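Local coordinates for protein hydrolase, isochorismatase family (Pseudomonas putida, PDB 4L07) that probably hydrolyses maleamate to maleate and ammonia, as a cysteine-dependent amidase of the isochorismatase family, at residues A23-D28 with I66-A71; T40-S45 with A172-G177; K117-F122 with V150-V155; V140-T145 with A168-D173. All blocks are in the same frame, centred on the assembly; numbering follows the deposited sequence.

Contact 1 (A23-D28 with I66-A71); sequences AIIVVD and IFTTIA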
loop_
_atom_site.group_PDB
_atom_site.type_symbol
_atom_site.label_atom_id
_atom_site.label_comp_id
_atom_site.label_asym_id
_atom_site.label_seq_id
_atom_site.Cartn_x
_atom_site.Cartn_y
_atom_site.Cartn_z
ATOM N N ALA A 23 -0.761 14.021 -15.902
ATOM C CA ALA A 23 -0.989 12.672 -16.398
ATOM C C ALA A 23 -2.488 12.405 -16.444
ATOM O O ALA A 23 -3.256 12.936 -15.625
ATOM C CB ALA A 23 -0.280 11.644 -15.524
ATOM N N ILE A 24 -2.904 11.606 -17.422
ATOM C CA ILE A 24 -4.310 11.269 -17.601
ATOM C C ILE A 24 -4.532 9.832 -17.126
ATOM O O ILE A 24 -3.828 8.913 -17.556
ATOM C CB ILE A 24 -4.741 11.393 -19.091
ATOM C CG1 ILE A 24 -4.147 12.653 -19.764
ATOM C CG2 ILE A 24 -6.259 11.267 -19.258
ATOM C CD1 ILE A 24 -4.503 13.998 -19.147
ATOM N N ILE A 25 -5.508 9.645 -16.242
ATOM C CA ILE A 25 -5.911 8.305 -15.814
ATOM C C ILE A 25 -7.314 8.031 -16.345
ATOM O O ILE A 25 -8.255 8.754 -16.022
ATOM C CB ILE A 25 -5.896 8.151 -14.276
ATOM C CG1 ILE A 25 -4.558 8.632 -13.694
ATOM C CG2 ILE A 25 -6.223 6.711 -13.888
ATOM C CD1 ILE A 25 -4.593 8.894 -12.200
ATOM N N VAL A 26 -7.438 6.999 -17.169
ATOM C CA VAL A 26 -8.730 6.605 -17.740
ATOM C C VAL A 26 -9.207 5.352 -17.014
ATOM O O VAL A 26 -8.707 4.250 -17.238
ATOM C CB VAL A 26 -8.623 6.356 -19.256
ATOM C CG1 VAL A 26 -9.998 6.085 -19.864
ATOM C CG2 VAL A 26 -7.978 7.551 -19.929
ATOM N N VAL A 27 -10.172 5.539 -16.120
ATOM C CA VAL A 27 -10.615 4.474 -15.220
ATOM C C VAL A 27 -11.708 3.589 -15.818
ATOM O O VAL A 27 -12.852 4.024 -15.982
ATOM C CB VAL A 27 -11.116 5.054 -13.874
ATOM C CG1 VAL A 27 -11.509 3.937 -12.919
ATOM C CG2 VAL A 27 -10.058 5.949 -13.251
ATOM N N ASP A 28 -11.340 2.348 -16.142
ATOM C CA ASP A 28 -12.300 1.282 -16.462
ATOM C C ASP A 28 -13.290 1.608 -17.585
ATOM O O ASP A 28 -14.467 1.237 -17.499
ATOM C CB ASP A 28 -13.080 0.852 -15.206
ATOM C CG ASP A 28 -12.179 0.310 -14.107
ATOM O OD1 ASP A 28 -10.999 -0.003 -14.386
ATOM O OD2 ASP A 28 -12.663 0.177 -12.958
ATOM N N ILE A 66 -2.574 6.716 -18.930
ATOM C CA ILE A 66 -2.671 5.364 -18.367
ATOM C C ILE A 66 -4.134 4.920 -18.244
ATOM O O ILE A 66 -4.957 5.628 -17.653
ATOM C CB ILE A 66 -1.971 5.276 -16.988
ATOM C CG1 ILE A 66 -0.491 5.660 -17.113
ATOM C CG2 ILE A 66 -2.094 3.870 -16.404
ATOM C CD1 ILE A 66 0.178 5.984 -15.793
ATOM N N PHE A 67 -4.445 3.756 -18.817
ATOM C CA PHE A 67 -5.778 3.155 -18.737
ATOM C C PHE A 67 -5.817 2.079 -17.663
ATOM O O PHE A 67 -4.837 1.362 -17.466
ATOM C CB PHE A 67 -6.149 2.506 -20.075
ATOM C CG PHE A 67 -6.329 3.482 -21.203
ATOM C CD1 PHE A 67 -5.230 4.019 -21.874
ATOM C CD2 PHE A 67 -7.608 3.846 -21.619
ATOM C CE1 PHE A 67 -5.401 4.919 -22.918
ATOM C CE2 PHE A 67 -7.787 4.743 -22.666
ATOM C CZ PHE A 67 -6.684 5.281 -23.312
ATOM N N THR A 68 -6.956 1.956 -16.982
ATOM C CA THR A 68 -7.157 0.881 -16.012
ATOM C C THR A 68 -8.293 -0.042 -16.433
ATOM O O THR A 68 -9.195 0.362 -17.171
ATOM C CB THR A 68 -7.424 1.420 -14.586
ATOM O OG1 THR A 68 -8.781 1.851 -14.475
ATOM C CG2 THR A 68 -6.504 2.587 -14.262
ATOM N N THR A 69 -8.234 -1.283 -15.966
ATOM C CA THR A 69 -9.288 -2.261 -16.192
ATOM C C THR A 69 -9.352 -3.185 -14.980
ATOM O O THR A 69 -8.327 -3.450 -14.332
ATOM C CB THR A 69 -9.071 -3.060 -17.510
ATOM O OG1 THR A 69 -10.244 -3.821 -17.829
ATOM C CG2 THR A 69 -7.872 -4.004 -17.403
ATOM N N ILE A 70 -10.557 -3.642 -14.662
ATOM C CA ILE A 70 -10.756 -4.679 -13.661
ATOM C C ILE A 70 -10.802 -6.024 -14.388
ATOM O O ILE A 70 -11.629 -6.227 -15.285
ATOM C CB ILE A 70 -12.077 -4.475 -12.878
ATOM C CG1 ILE A 70 -12.019 -3.191 -12.028
ATOM C CG2 ILE A 70 -12.378 -5.699 -12.019
ATOM C CD1 ILE A 70 -13.357 -2.759 -11.445
ATOM N N ALA A 71 -9.915 -6.937 -14.008
ATOM C CA ALA A 71 -9.899 -8.285 -14.584
ATOM C C ALA A 71 -9.505 -9.315 -13.532
ATOM O O ALA A 71 -8.605 -9.060 -12.730
ATOM C CB ALA A 71 -8.939 -8.346 -15.762
HETATM O O HOH W 1 -9.879 2.328 -19.076
#
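Asp28 turns CG anti to its carbonyl carbon (chi1 -60°), while Thr68 holds OG1 in the crowded position between its backbone N and carbonyl carbon (chi1 79°), so hydroxyl and carboxylate meet at the C-terminal end of the two parallel strands. Thr68 OG1 donates to Asp28 OD1 at 2.9 Å, arriving well above the carboxylate plane (55° out of it). The other oxygen, Asp28 OD2, lies against the tip of Ile70, 3.4 Å from its CD1, and forms a salt bridge with Lys116. In isochorismatase-family amidases such an Asp-Lys pair belongs to the Asp-Lys-Cys triad, and Asp28 and Lys116 probably play those parts here. An alanine in place of Asp28 would remove the carboxylate that faces Lys116 and accepts from Thr68, and would probably leave that lysine less well placed.

Toward the N-terminal ends of the strands the backbones form a regular parallel ladder: Ile66 N gives a nearly straight bond to Ile24 O (2.9 Å), then Val26 N bonds to Ile66 O and Thr68 N to Val26 O. Water 1 spans the strands, donating to Val26 O (2.9 Å) and Thr68 O (2.8 Å), and sits in plane at the edge of the Phe67 ring. Val26 lies alongside Phe67, its CG2 in CH-pi contact over one ring face, 4.2 Å from the centroid, and its CB 3.6 Å from Phe67 CD2. Strand 22-27 lies between strands 65-70 and 138-144; helix 45-60 packs on Ile24 and Val26, and strand 112-116 flanks Ile66 and Thr68.

Contact 2 (T40-S45 with A172-G177); sequences TASDAS and ADRAKG. With SO4 (sulfate ion), chain C.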
loop_
_atom_site.group_PDB
_atom_site.type_symbol
_atom_site.label_atom_id
_atom_site.label_comp_id
_atom_site.label_asym_id
_atom_site.label_seq_id
_atom_site.Cartn_x
_atom_site.Cartn_y
_atom_site.Cartn_z
ATOM N N THR A 40 -23.211 -4.920 -16.384
ATOM C CA THR A 40 -22.457 -3.941 -15.594
ATOM C C THR A 40 -22.243 -2.604 -16.304
ATOM O O THR A 40 -21.660 -1.680 -15.738
ATOM C CB THR A 40 -21.098 -4.512 -15.143
ATOM O OG1 THR A 40 -20.444 -5.127 -16.262
ATOM C CG2 THR A 40 -21.294 -5.541 -14.026
ATOM N N ALA A 41 -22.742 -2.482 -17.532
ATOM C CA ALA A 41 -22.402 -1.331 -18.373
ATOM C C ALA A 41 -23.322 -0.118 -18.227
ATOM O O ALA A 41 -24.461 -0.224 -17.754
ATOM C CB ALA A 41 -22.304 -1.749 -19.831
ATOM N N SER A 42 -22.799 1.032 -18.649
ATOM C CA SER A 42 -23.535 2.294 -18.687
ATOM C C SER A 42 -23.346 2.921 -20.064
ATOM O O SER A 42 -22.424 2.548 -20.794
ATOM C CB SER A 42 -22.979 3.252 -17.635
ATOM O OG SER A 42 -23.068 2.711 -16.330
ATOM N N ASP A 43 -24.200 3.880 -20.415
ATOM C CA ASP A 43 -23.978 4.679 -21.621
ATOM C C ASP A 43 -22.842 5.666 -21.366
ATOM O O ASP A 43 -22.984 6.616 -20.591
ATOM C CB ASP A 43 -25.256 5.411 -22.052
ATOM C CG ASP A 43 -25.050 6.302 -23.282
ATOM O OD1 ASP A 43 -24.001 6.197 -23.965
ATOM O OD2 ASP A 43 -25.961 7.110 -23.577
ATOM N N ALA A 44 -21.713 5.419 -22.021
ATOM C CA ALA A 44 -20.516 6.226 -21.843
ATOM C C ALA A 44 -20.035 6.827 -23.166
ATOM O O ALA A 44 -18.899 7.283 -23.272
ATOM C CB ALA A 44 -19.413 5.395 -21.192
ATOM N N SER A 45 -20.912 6.855 -24.169
ATOM C CA SER A 45 -20.500 7.286 -25.510
ATOM C C SER A 45 -19.932 8.711 -25.565
ATOM O O SER A 45 -18.847 8.919 -26.104
ATOM C CB SER A 45 -21.634 7.094 -26.526
ATOM O OG SER A 45 -22.794 7.799 -26.125
ATOM N N ALA A 172 -18.821 8.727 -16.463
ATOM C CA ALA A 172 -20.114 8.083 -16.711
ATOM C C ALA A 172 -20.579 7.319 -15.473
ATOM O O ALA A 172 -19.763 6.808 -14.703
ATOM C CB ALA A 172 -20.013 7.151 -17.910
ATOM N N ASP A 173 -21.890 7.245 -15.277
ATOM C CA ASP A 173 -22.450 6.457 -14.184
ATOM C C ASP A 173 -23.790 5.824 -14.573
ATOM O O ASP A 173 -24.348 6.125 -15.647
ATOM C CB ASP A 173 -22.594 7.323 -12.924
ATOM C CG ASP A 173 -22.459 6.518 -11.640
ATOM O OD1 ASP A 173 -22.797 5.314 -11.643
ATOM O OD2 ASP A 173 -22.015 7.094 -10.621
ATOM N N ARG A 174 -24.289 4.951 -13.700
ATOM C CA ARG A 174 -25.529 4.198 -13.910
ATOM C C ARG A 174 -26.774 5.011 -13.627
ATOM O O ARG A 174 -27.858 4.664 -14.089
ATOM C CB ARG A 174 -25.551 2.953 -13.024
ATOM C CG ARG A 174 -24.499 1.950 -13.422
ATOM C CD ARG A 174 -24.461 0.720 -12.542
ATOM N NE ARG A 174 -23.356 -0.116 -12.990
ATOM C CZ ARG A 174 -22.116 -0.039 -12.519
ATOM N NH1 ARG A 174 -21.817 0.825 -11.550
ATOM N NH2 ARG A 174 -21.173 -0.830 -13.020
ATOM N N ALA A 175 -26.613 6.075 -12.846
ATOM C CA ALA A 175 -27.725 6.930 -12.430
ATOM C C ALA A 175 -27.201 8.303 -12.056
ATOM O O ALA A 175 -26.045 8.442 -11.645
ATOM C CB ALA A 175 -28.470 6.307 -11.256
ATOM N N LYS A 176 -28.058 9.310 -12.200
ATOM C CA LYS A 176 -27.694 10.702 -11.953
ATOM C C LYS A 176 -27.374 10.980 -10.480
ATOM O O LYS A 176 -26.429 11.709 -10.176
ATOM C CB LYS A 176 -28.824 11.615 -12.437
ATOM C CG LYS A 176 -28.546 13.105 -12.367
ATOM C CD LYS A 176 -29.723 13.873 -12.962
ATOM C CE LYS A 176 -29.653 15.359 -12.657
ATOM N NZ LYS A 176 -30.865 16.054 -13.181
ATOM N N GLY A 177 -28.169 10.402 -9.579
ATOM C CA GLY A 177 -28.024 10.630 -8.130
ATOM C C GLY A 177 -26.623 10.384 -7.585
ATOM O O GLY A 177 -25.982 11.312 -7.094
HETATM S S SO4 C . -18.017 0.705 -10.592
HETATM O O1 SO4 C . -19.052 0.380 -11.609
HETATM O O2 SO4 C . -17.436 2.029 -10.848
HETATM O O3 SO4 C . -18.642 0.716 -9.251
HETATM O O4 SO4 C . -16.937 -0.321 -10.600
HETATM O O HOH W 2 -24.810 -1.347 -15.066
HETATM O O HOH W 3 -26.002 4.933 -18.201
#
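Arg174 grips a sulfate, probably from the crystallisation liquor though perhaps marking the pocket, with the edge of its guanidinium: NH1 and NH2 both donate to sulfate O1, each at 2.8 Å, with the sulfur in plane. The same NH2 also donates to Thr40 O at 2.9 Å, on a carbonyl lone pair, 24° out of the guanidinium plane. Water 2 lies in plane at the edge, accepting from Arg174 NE at 2.8 Å and donating to Ala41 O. One carbonyl, one anion and one water thus fix the rotation of the group, reached by a chain extended from CG to NE.

Ser42 OG lies 3.3 Å from Arg174 CG. Further back, Asp173 OD1 accepts from Arg174 N through its anti lone pair, and the methyls of Ala44 and Ala172 meet at 3.8 Å between CB atoms. Asp43 OD1 takes Ser45 N in an Asx turn, and Ser45 OG as well, shaping the entry to helix 45-60. Lys189 of the second subunit also bonds to the sulfate, and Phe12 of that subunit packs on Arg174. The contact joins the loop between helices 31-34 and 45-60 to the link from strand 163-172 into helix 176-189.

Contact 3 (K117-F122 with V150-V155); sequences KGASSF and VRATVV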
loop_
_atom_site.group_PDB
_atom_site.type_symbol
_atom_site.label_atom_id
_atom_site.label_comp_id
_atom_site.label_asym_id
_atom_site.label_seq_id
_atom_site.Cartn_x
_atom_site.Cartn_y
_atom_site.Cartn_z
ATOM N N LYS A 117 -8.001 -5.118 -9.084
ATOM C CA LYS A 117 -8.997 -6.060 -8.580
ATOM C C LYS A 117 -10.115 -5.404 -7.769
ATOM O O LYS A 117 -11.106 -6.062 -7.446
ATOM C CB LYS A 117 -8.321 -7.146 -7.722
ATOM C CG LYS A 117 -7.085 -7.767 -8.347
ATOM C CD LYS A 117 -7.390 -8.685 -9.515
ATOM C CE LYS A 117 -6.097 -9.019 -10.253
ATOM N NZ LYS A 117 -6.331 -9.969 -11.368
ATOM N N GLY A 118 -9.953 -4.120 -7.446
ATOM C CA GLY A 118 -10.948 -3.367 -6.678
ATOM C C GLY A 118 -11.445 -2.125 -7.409
ATOM O O GLY A 118 -11.339 -2.026 -8.639
ATOM N N ALA A 119 -11.972 -1.171 -6.642
ATOM C CA ALA A 119 -12.490 0.093 -7.185
ATOM C C ALA A 119 -11.383 1.097 -7.540
ATOM O O ALA A 119 -11.316 1.583 -8.667
ATOM C CB ALA A 119 -13.500 0.713 -6.218
ATOM N N SER A 120 -10.505 1.397 -6.588
ATOM C CA SER A 120 -9.460 2.394 -6.807
ATOM C C SER A 120 -8.381 1.914 -7.773
ATOM O O SER A 120 -7.889 0.793 -7.658
ATOM C CB SER A 120 -8.786 2.769 -5.495
ATOM O OG SER A 120 -7.639 3.561 -5.768
ATOM N N SER A 121 -7.987 2.790 -8.689
ATOM C CA SER A 121 -6.942 2.475 -9.655
ATOM C C SER A 121 -5.576 2.338 -8.988
ATOM O O SER A 121 -4.651 1.798 -9.585
ATOM C CB SER A 121 -6.898 3.535 -10.748
ATOM O OG SER A 121 -8.108 3.501 -11.484
ATOM N N PHE A 122 -5.466 2.830 -7.754
ATOM C CA PHE A 122 -4.201 2.795 -7.004
ATOM C C PHE A 122 -4.093 1.589 -6.090
ATOM O O PHE A 122 -2.985 1.185 -5.722
ATOM C CB PHE A 122 -4.039 4.054 -6.145
ATOM C CG PHE A 122 -3.811 5.308 -6.933
ATOM C CD1 PHE A 122 -4.887 6.019 -7.465
ATOM C CD2 PHE A 122 -2.520 5.795 -7.130
ATOM C CE1 PHE A 122 -4.677 7.184 -8.189
ATOM C CE2 PHE A 122 -2.304 6.962 -7.851
ATOM C CZ PHE A 122 -3.387 7.655 -8.384
ATOM N N VAL A 150 -14.227 5.708 -10.276
ATOM C CA VAL A 150 -13.709 7.069 -10.473
ATOM C C VAL A 150 -13.489 7.765 -9.134
ATOM O O VAL A 150 -12.372 8.219 -8.848
ATOM C CB VAL A 150 -14.617 7.926 -11.383
ATOM C CG1 VAL A 150 -14.131 9.377 -11.431
ATOM C CG2 VAL A 150 -14.639 7.348 -12.787
ATOM N N ARG A 151 -14.534 7.820 -8.306
ATOM C CA ARG A 151 -14.424 8.471 -6.996
ATOM C C ARG A 151 -13.328 7.827 -6.152
ATOM O O ARG A 151 -12.554 8.525 -5.495
ATOM C CB ARG A 151 -15.751 8.440 -6.234
ATOM C CG ARG A 151 -15.692 9.209 -4.913
ATOM C CD ARG A 151 -16.379 8.424 -3.814
ATOM N NE ARG A 151 -16.243 9.052 -2.489
ATOM C CZ ARG A 151 -17.109 9.930 -2.002
ATOM N NH1 ARG A 151 -16.938 10.453 -0.794
ATOM N NH2 ARG A 151 -18.161 10.279 -2.728
ATOM N N ALA A 152 -13.267 6.496 -6.168
ATOM C CA ALA A 152 -12.244 5.767 -5.404
ATOM C C ALA A 152 -10.831 6.123 -5.865
ATOM O O ALA A 152 -9.903 6.272 -5.045
ATOM C CB ALA A 152 -12.483 4.261 -5.492
ATOM N N THR A 153 -10.668 6.261 -7.179
ATOM C CA THR A 153 -9.379 6.609 -7.788
ATOM C C THR A 153 -8.981 8.031 -7.407
ATOM O O THR A 153 -7.808 8.304 -7.122
ATOM C CB THR A 153 -9.447 6.444 -9.326
ATOM O OG1 THR A 153 -9.667 5.063 -9.629
ATOM C CG2 THR A 153 -8.160 6.910 -10.017
ATOM N N VAL A 154 -9.972 8.920 -7.385
ATOM C CA VAL A 154 -9.761 10.323 -7.042
ATOM C C VAL A 154 -9.297 10.471 -5.597
ATOM O O VAL A 154 -8.312 11.160 -5.338
ATOM C CB VAL A 154 -11.027 11.167 -7.314
ATOM C CG1 VAL A 154 -10.964 12.525 -6.614
ATOM C CG2 VAL A 154 -11.193 11.350 -8.814
ATOM N N VAL A 155 -9.984 9.798 -4.674
ATOM C CA VAL A 155 -9.584 9.812 -3.261
ATOM C C VAL A 155 -8.154 9.316 -3.101
ATOM O O VAL A 155 -7.335 9.970 -2.444
ATOM C CB VAL A 155 -10.556 9.004 -2.375
ATOM C CG1 VAL A 155 -9.992 8.819 -0.968
ATOM C CG2 VAL A 155 -11.910 9.698 -2.323
#
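Hydrogen bonds centre on Thr153 OG1, which is anti to its own carbonyl carbon and faces the loop. It accepts from Ser121 N at 3.0 Å with a moderately bent N-H (151°), and is hydrogen-bonded to Ser121 OG at 2.9 Å. Its further bond to Cys149 O, one turn back, makes this hydroxyl a buried junction between loop and helix. Within the loop, Ser120 OG, anti to its backbone N, accepts from Phe122 N at 3.0 Å in an ST turn, and it is also bonded to Asp156 OD2.

Van der Waals contacts lie around these bonds. The methyls of Ala119 and Ala152 touch at 3.8 Å between CB atoms, and Ser120 CB rests 3.7 Å from Ala152 O. Phe122 crosses Thr153 at about a right angle; its CE1 comes within 3.5 Å of Thr153 O and 3.9 Å of Thr153 CG2.

Gln159 of the second subunit packs on Ala119 and Ser120. The loop that follows strand 112-116 is thereby docked on helix 146-159, with Thr153 also against Val27 and Val141 of strands 22-27 and 138-144, and Phe122 leaning on helix 127-133.

Contact 4 (V140-T145 with A168-D173); sequences VVTGAT and ADCCAD. With SO4 (sulfate ion), chain C.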
loop_
_atom_site.group_PDB
_atom_site.type_symbol
_atom_site.label_atom_id
_atom_site.label_comp_id
_atom_site.label_asym_id
_atom_site.label_seq_id
_atom_site.Cartn_x
_atom_site.Cartn_y
_atom_site.Cartn_z
ATOM N N VAL A 140 -5.446 13.979 -14.150
ATOM C CA VAL A 140 -6.812 14.187 -14.617
ATOM C C VAL A 140 -7.491 12.821 -14.646
ATOM O O VAL A 140 -7.013 11.878 -15.299
ATOM C CB VAL A 140 -6.900 14.908 -15.987
ATOM C CG1 VAL A 140 -5.861 16.018 -16.111
ATOM C CG2 VAL A 140 -6.783 13.929 -17.127
ATOM N N VAL A 141 -8.583 12.705 -13.902
ATOM C CA VAL A 141 -9.269 11.430 -13.768
ATOM C C VAL A 141 -10.561 11.435 -14.582
ATOM O O VAL A 141 -11.361 12.362 -14.483
ATOM C CB VAL A 141 -9.550 11.077 -12.289
ATOM C CG1 VAL A 141 -10.159 9.684 -12.175
ATOM C CG2 VAL A 141 -8.272 11.145 -11.465
ATOM N N THR A 142 -10.730 10.388 -15.385
ATOM C CA THR A 142 -11.905 10.175 -16.231
ATOM C C THR A 142 -12.324 8.711 -16.090
ATOM O O THR A 142 -11.579 7.908 -15.536
ATOM C CB THR A 142 -11.574 10.434 -17.722
ATOM O OG1 THR A 142 -10.654 9.436 -18.198
ATOM C CG2 THR A 142 -10.956 11.816 -17.925
ATOM N N GLY A 143 -13.510 8.354 -16.577
ATOM C CA GLY A 143 -13.894 6.948 -16.615
ATOM C C GLY A 143 -15.272 6.575 -16.101
ATOM O O GLY A 143 -16.187 7.397 -16.088
ATOM N N ALA A 144 -15.411 5.318 -15.689
ATOM C CA ALA A 144 -16.678 4.775 -15.205
ATOM C C ALA A 144 -16.445 3.873 -13.992
ATOM O O ALA A 144 -15.495 3.097 -13.989
ATOM C CB ALA A 144 -17.364 3.993 -16.317
ATOM N N THR A 145 -17.286 3.959 -12.959
ATOM C CA THR A 145 -18.386 4.918 -12.873
ATOM C C THR A 145 -18.012 6.016 -11.892
ATOM O O THR A 145 -17.173 5.820 -11.006
ATOM C CB THR A 145 -19.699 4.261 -12.394
ATOM O OG1 THR A 145 -19.520 3.728 -11.068
ATOM C CG2 THR A 145 -20.115 3.144 -13.340
ATOM N N ALA A 168 -16.088 16.504 -15.465
ATOM C CA ALA A 168 -17.377 15.861 -15.211
ATOM C C ALA A 168 -17.968 15.222 -16.465
ATOM O O ALA A 168 -18.601 14.165 -16.394
ATOM C CB ALA A 168 -18.355 16.863 -14.608
ATOM N N ASP A 169 -17.733 15.857 -17.613
ATOM C CA ASP A 169 -18.242 15.355 -18.889
ATOM C C ASP A 169 -17.443 14.169 -19.442
ATOM O O ASP A 169 -17.694 13.716 -20.559
ATOM C CB ASP A 169 -18.360 16.492 -19.925
ATOM C CG ASP A 169 -17.025 17.136 -20.261
ATOM O OD1 ASP A 169 -16.884 17.641 -21.397
ATOM O OD2 ASP A 169 -16.116 17.153 -19.407
ATOM N N CYS A 170 -16.491 13.668 -18.651
ATOM C CA CYS A 170 -15.710 12.473 -18.986
ATOM C C CYS A 170 -15.990 11.317 -18.026
ATOM O O CYS A 170 -15.367 10.250 -18.110
ATOM C CB CYS A 170 -14.220 12.798 -18.936
ATOM S SG CYS A 170 -13.689 13.925 -20.228
ATOM N N CYS A 171 -16.933 11.542 -17.119
ATOM C CA CYS A 171 -17.284 10.568 -16.102
ATOM C C CYS A 171 -18.691 10.047 -16.356
ATOM O O CYS A 171 -19.636 10.831 -16.466
ATOM C CB CYS A 171 -17.174 11.212 -14.720
ATOM S SG CYS A 171 -15.487 11.708 -14.277
ATOM N N ALA A 172 -18.821 8.727 -16.463
ATOM C CA ALA A 172 -20.114 8.083 -16.711
ATOM C C ALA A 172 -20.579 7.319 -15.473
ATOM O O ALA A 172 -19.763 6.808 -14.703
ATOM C CB ALA A 172 -20.013 7.151 -17.910
ATOM N N ASP A 173 -21.890 7.245 -15.277
ATOM C CA ASP A 173 -22.450 6.457 -14.184
ATOM C C ASP A 173 -23.790 5.824 -14.573
ATOM O O ASP A 173 -24.348 6.125 -15.647
ATOM C CB ASP A 173 -22.594 7.323 -12.924
ATOM C CG ASP A 173 -22.459 6.518 -11.640
ATOM O OD1 ASP A 173 -22.797 5.314 -11.643
ATOM O OD2 ASP A 173 -22.015 7.094 -10.621
HETATM S S SO4 C . -18.017 0.705 -10.592
HETATM O O1 SO4 C . -19.052 0.380 -11.609
HETATM O O2 SO4 C . -17.436 2.029 -10.848
HETATM O O3 SO4 C . -18.642 0.716 -9.251
HETATM O O4 SO4 C . -16.937 -0.321 -10.600
#
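The Asp173 carboxylate carries Thr145 CB over one face, 3.4 Å from OD1, while OD2 is hydrogen-bonded to Ser147 OG. A second flat group, the cis peptide between Ala144 and Thr145, directs Thr145 N at sulfate O2 (2.9 Å). Thr145 OG1, in the crowded position between its backbone N and carbonyl carbon, donates to the same oxygen at 2.7 Å, so one residue grips O2 twice. Of the peptide carbonyls, Gly143 O is met nearly along its axis by Ala172 N (3.0 Å), whereas Gly143 N reaches Cys170 O from 31° above the carbonyl plane, at 3.1 Å.

Gly143 has a positive phi (132°), where a side chain would collide with the preceding carbonyl oxygen. Alongside, Thr142 CG2 packs on Cys170 CB at 3.6 Å, and Ala172 O sits 3.0 Å from Thr145 CA. An alanine in place of Asp173 would remove the acceptor of Ser147 OG and the surface against Thr145 CB, and would probably leave Ser147 and Thr145 less firmly placed at the start of helix 146-159.

Strands 138-144 and 163-172 with helix 146-159 form a beta-alpha-beta unit. Thr145 stands at the N-cap of the helix, with a weak bond between OG1 and Gly148 N, and its amide and that of Cys149 both bind the sulfate; amides beside a cis peptide like this are consistent with the oxyanion hole of isochorismatase-family amidases.

In the fold
Contacts 1 and 4 reach the same parallel sheet through neighbouring strands 22-27 and 138-144, their centres 11 Å apart; Val27 N lies 2.8 Å from Thr142 O. Contact 3 adjoins contact 1 (centres 10 Å apart), where Ala71 O approaches Lys117 NZ to 2.8 Å, and contact 4, where Val150 N is 3.0 Å from Thr145 O. Contacts 2 and 4 share Ala172 and Asp173 and bind the same sulfate, as do Cys149, probably the triad cysteine, and Lys189 of the second subunit. That ion lies about 4 Å from the Ile70 side chain and about 6 Å from that of Ala119, so contacts 1, 2 and 4 line the probable active-site pocket and contact 3 lies close by.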